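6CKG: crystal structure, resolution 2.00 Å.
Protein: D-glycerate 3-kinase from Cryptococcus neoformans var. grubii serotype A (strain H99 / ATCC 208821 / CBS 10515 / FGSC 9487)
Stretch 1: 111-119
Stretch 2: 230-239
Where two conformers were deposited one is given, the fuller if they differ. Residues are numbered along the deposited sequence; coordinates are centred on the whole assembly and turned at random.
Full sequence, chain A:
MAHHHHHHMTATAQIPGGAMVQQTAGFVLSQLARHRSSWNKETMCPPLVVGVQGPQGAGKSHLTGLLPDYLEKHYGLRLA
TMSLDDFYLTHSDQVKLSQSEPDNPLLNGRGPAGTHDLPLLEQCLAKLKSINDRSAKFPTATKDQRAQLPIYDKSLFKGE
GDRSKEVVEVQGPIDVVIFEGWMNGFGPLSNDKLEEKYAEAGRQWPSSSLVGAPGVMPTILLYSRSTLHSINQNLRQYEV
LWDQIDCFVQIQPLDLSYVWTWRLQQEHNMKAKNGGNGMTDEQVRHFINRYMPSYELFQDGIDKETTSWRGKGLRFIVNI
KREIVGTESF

Stretch 1 111-119: GPAGTHDLP
Stretch 2 230-239: SINQNLRQYE

Two segments of one chain, at least 118 residues apart in sequence wherever they touch, bury 454 Å² between them. Stretch 2 enters as a helix at Ser230, with Asn234 N to Ser230 O at 2.9 Å and Leu235 N to Ile231 O at 2.9 Å, and finishes in a type I turn from Arg236 to Glu239. Stretch 1 is mostly loop, reaching a helix at Leu118. The register is set by CA–CA distances of 5.0 Å for Gly114–Asn234, 5.2 Å for Ala113–Leu235 and 7.3 Å for Leu118–Tyr238.

The loop is built around a type II turn from Pro112 to Thr115. Ala113 (phi/psi -51/128) and Gly114 (112/-23) occupy its central positions, and Thr115 N donates to Pro112 O at 3.1 Å. Pro112 O also accepts from Thr115 OG1 at 2.7 Å, while Thr115 OG1 accepts from Gly111 N at 3.0 Å. With chi1 at 67° (p), the threonine hydroxyl therefore serves as both donor and acceptor within the loop. Gly111 (148/-77) and Gly114 both have backbone angles that call for glycine. At Gly114 there is a second reason: an ideal CB would lie 2.2 Å from Asn234 ND2, a clash.

The close approach of the turn to the helix permits a direct polar link. Asn234, chi1 -70° (m) and chi2 -3°, points its CB toward the loop and donates from ND2 to Ala113 O at 2.9 Å, with an N-H...O angle of 163°. This near-linear bond satisfies the carbonyl at the middle of the turn.

Ala113 has its CB directed toward stretch 2, which covers 93 Å² of the residue. Ala113 CB sits 3.7 Å from Ile231 O and packs against Ile231 CG2 at 3.9 Å, Leu235 CB at 4.0 Å and Tyr238 CE1 at 4.0 Å. Ile231 (m, m) starts sideways but brings its end nearer, so that CD1 lies 4.2 Å from Pro112 CB.

Tyr238 contributes the largest covered area, 102 Å². Its CB points sideways, yet chi1 -69° (m) and chi2 64° carry the ring to the loop. Tyr238 OH forms a 2.7 Å hydrogen bond with His116 ND1 (angle 157°), in which either atom could be the donor. His116, chi1 -56° (m) and chi2 96°, receives the hydroxyl at its ring edge, near the plane; the two ring planes stand at 87°, with centroids 5.8 Å apart. Water 1 extends the link, donating to His116 O at 2.7 Å and hydrogen-bonding Tyr238 OH at 2.9 Å. Gly114 N is also 3.1 Å from Tyr238 OH, near the phenol plane.

Leu118, chi1 -70° (m) and chi2 171° (t), covers one face of that phenol ring: Leu118 CD2 is 3.7 Å from the centroid of the Tyr238 ring and 12° off the normal, a CH-pi contact. Leu118 CD1 meets Gln237 CB at 3.5 Å, using the aliphatic base of a side chain whose end leads away. Asp117 (t) points away and caps the following helix instead.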

# COMPACT_ATOMS: atom_id res chain seq x y z
N GLY A 111 1.89 5.48 10.03
CA GLY A 111 0.67 5.05 9.38
C GLY A 111 0.37 5.81 8.11
O GLY A 111 0.55 5.32 6.99
N PRO A 112 -0.13 7.03 8.26
CA PRO A 112 -0.69 7.77 7.13
C PRO A 112 0.40 8.46 6.32
O PRO A 112 1.58 8.42 6.65
CB PRO A 112 -1.62 8.79 7.80
CG PRO A 112 -1.07 8.97 9.14
CD PRO A 112 -0.47 7.65 9.55
N ALA A 113 -0.05 9.08 5.22
CA ALA A 113 0.81 9.86 4.34
C ALA A 113 1.62 10.87 5.14
O ALA A 113 1.07 11.64 5.94
CB ALA A 113 -0.03 10.57 3.27
N GLY A 114 2.93 10.86 4.92
CA GLY A 114 3.88 11.66 5.67
C GLY A 114 4.80 10.85 6.55
O GLY A 114 5.89 11.32 6.90
N THR A 115 4.39 9.64 6.94
CA THR A 115 5.15 8.82 7.87
C THR A 115 6.05 7.80 7.15
O THR A 115 6.58 6.90 7.80
CB THR A 115 4.21 8.09 8.83
OG1 THR A 115 3.41 7.14 8.12
CG2 THR A 115 3.28 9.11 9.59
N HIS A 116 6.23 7.92 5.84
CA HIS A 116 7.10 7.05 5.06
C HIS A 116 8.31 7.83 4.58
O HIS A 116 8.26 9.05 4.40
CB HIS A 116 6.35 6.44 3.85
CG HIS A 116 5.11 5.71 4.23
ND1 HIS A 116 3.86 6.29 4.20
CD2 HIS A 116 4.93 4.45 4.72
CE1 HIS A 116 2.96 5.43 4.64
NE2 HIS A 116 3.58 4.31 4.97
N ASP A 117 9.41 7.10 4.40
CA ASP A 117 10.68 7.69 3.97
C ASP A 117 10.65 7.72 2.45
O ASP A 117 10.98 6.75 1.77
CB ASP A 117 11.84 6.87 4.50
CG ASP A 117 13.19 7.48 4.23
OD1 ASP A 117 13.35 8.22 3.23
OD2 ASP A 117 14.10 7.18 5.01
N LEU A 118 10.24 8.86 1.90
CA LEU A 118 10.04 8.93 0.45
C LEU A 118 11.36 8.91 -0.33
O LEU A 118 11.40 8.28 -1.39
CB LEU A 118 9.21 10.17 0.08
CG LEU A 118 7.74 10.05 0.51
CD1 LEU A 118 7.01 11.39 0.30
CD2 LEU A 118 7.05 8.96 -0.28
N PRO A 119 12.44 9.55 0.13
CA PRO A 119 13.74 9.35 -0.55
C PRO A 119 14.13 7.88 -0.67
O PRO A 119 14.61 7.46 -1.73
CB PRO A 119 14.73 10.13 0.31
CG PRO A 119 13.88 11.26 0.86
CD PRO A 119 12.54 10.63 1.14
N SER A 230 -3.37 18.43 6.13
CA SER A 230 -1.96 18.05 6.27
C SER A 230 -1.68 16.69 5.65
O SER A 230 -0.71 16.52 4.91
CB SER A 230 -1.55 18.05 7.74
OG SER A 230 -1.71 19.34 8.31
N ILE A 231 -2.52 15.69 5.95
CA ILE A 231 -2.32 14.38 5.33
C ILE A 231 -2.44 14.48 3.81
O ILE A 231 -1.65 13.88 3.07
CB ILE A 231 -3.31 13.36 5.91
CG1 ILE A 231 -3.21 13.30 7.44
CG2 ILE A 231 -3.09 11.97 5.27
CD1 ILE A 231 -1.80 12.95 7.94
N ASN A 232 -3.42 15.25 3.34
CA ASN A 232 -3.61 15.47 1.90
C ASN A 232 -2.35 16.06 1.27
O ASN A 232 -1.90 15.60 0.21
CB ASN A 232 -4.80 16.42 1.69
CG ASN A 232 -5.21 16.56 0.22
OD1 ASN A 232 -5.31 15.57 -0.50
ND2 ASN A 232 -5.46 17.80 -0.22
N GLN A 233 -1.80 17.10 1.89
CA GLN A 233 -0.58 17.73 1.38
C GLN A 233 0.59 16.76 1.41
O GLN A 233 1.43 16.76 0.50
CB GLN A 233 -0.25 18.97 2.21
CG GLN A 233 0.68 19.93 1.51
CD GLN A 233 -0.01 20.63 0.36
OE1 GLN A 233 -1.21 20.88 0.41
NE2 GLN A 233 0.74 20.94 -0.70
N ASN A 234 0.68 15.95 2.47
CA ASN A 234 1.69 14.90 2.52
C ASN A 234 1.54 13.94 1.35
O ASN A 234 2.53 13.53 0.75
CB ASN A 234 1.58 14.14 3.84
CG ASN A 234 2.03 14.97 5.03
OD1 ASN A 234 2.48 16.10 4.88
ND2 ASN A 234 1.88 14.41 6.22
N LEU A 235 0.29 13.59 1.00
CA LEU A 235 0.06 12.60 -0.05
C LEU A 235 0.49 13.10 -1.42
O LEU A 235 0.87 12.29 -2.28
CB LEU A 235 -1.42 12.20 -0.07
CG LEU A 235 -1.81 11.07 -1.01
CD1 LEU A 235 -1.04 9.77 -0.69
CD2 LEU A 235 -3.31 10.85 -0.93
N ARG A 236 0.43 14.41 -1.65
CA ARG A 236 0.92 14.96 -2.91
C ARG A 236 2.39 14.61 -3.16
O ARG A 236 2.80 14.50 -4.33
CB ARG A 236 0.72 16.49 -2.92
CG ARG A 236 -0.76 16.88 -2.96
CD ARG A 236 -1.03 18.36 -2.67
NE ARG A 236 -2.45 18.71 -2.82
CZ ARG A 236 -3.03 19.80 -2.28
NH1 ARG A 236 -2.32 20.62 -1.53
NH2 ARG A 236 -4.32 20.06 -2.49
N GLN A 237 3.18 14.40 -2.10
CA GLN A 237 4.59 14.02 -2.27
C GLN A 237 4.78 12.59 -2.76
O GLN A 237 5.92 12.23 -3.12
CB GLN A 237 5.36 14.19 -0.95
CG GLN A 237 5.27 15.59 -0.34
CD GLN A 237 5.41 16.68 -1.40
OE1 GLN A 237 4.46 17.39 -1.71
NE2 GLN A 237 6.61 16.80 -1.96
N TYR A 238 3.74 11.76 -2.80
CA TYR A 238 3.89 10.38 -3.26
C TYR A 238 3.69 10.22 -4.77
O TYR A 238 3.89 9.12 -5.28
CB TYR A 238 2.89 9.45 -2.55
CG TYR A 238 3.17 9.24 -1.07
CD1 TYR A 238 3.09 10.30 -0.17
CD2 TYR A 238 3.47 7.97 -0.58
CE1 TYR A 238 3.34 10.12 1.18
CE2 TYR A 238 3.71 7.77 0.78
CZ TYR A 238 3.65 8.85 1.65
OH TYR A 238 3.87 8.68 3.00
N GLU A 239 3.32 11.28 -5.47
CA GLU A 239 2.92 11.12 -6.87
C GLU A 239 4.09 10.71 -7.76
O GLU A 239 3.90 9.95 -8.71
CB GLU A 239 2.25 12.41 -7.36
CG GLU A 239 0.77 12.47 -6.91
CD GLU A 239 0.07 13.80 -7.20
OE1 GLU A 239 0.57 14.86 -6.76
OE2 GLU A 239 -0.99 13.77 -7.85
O HOH W 1 6.08 10.48 3.70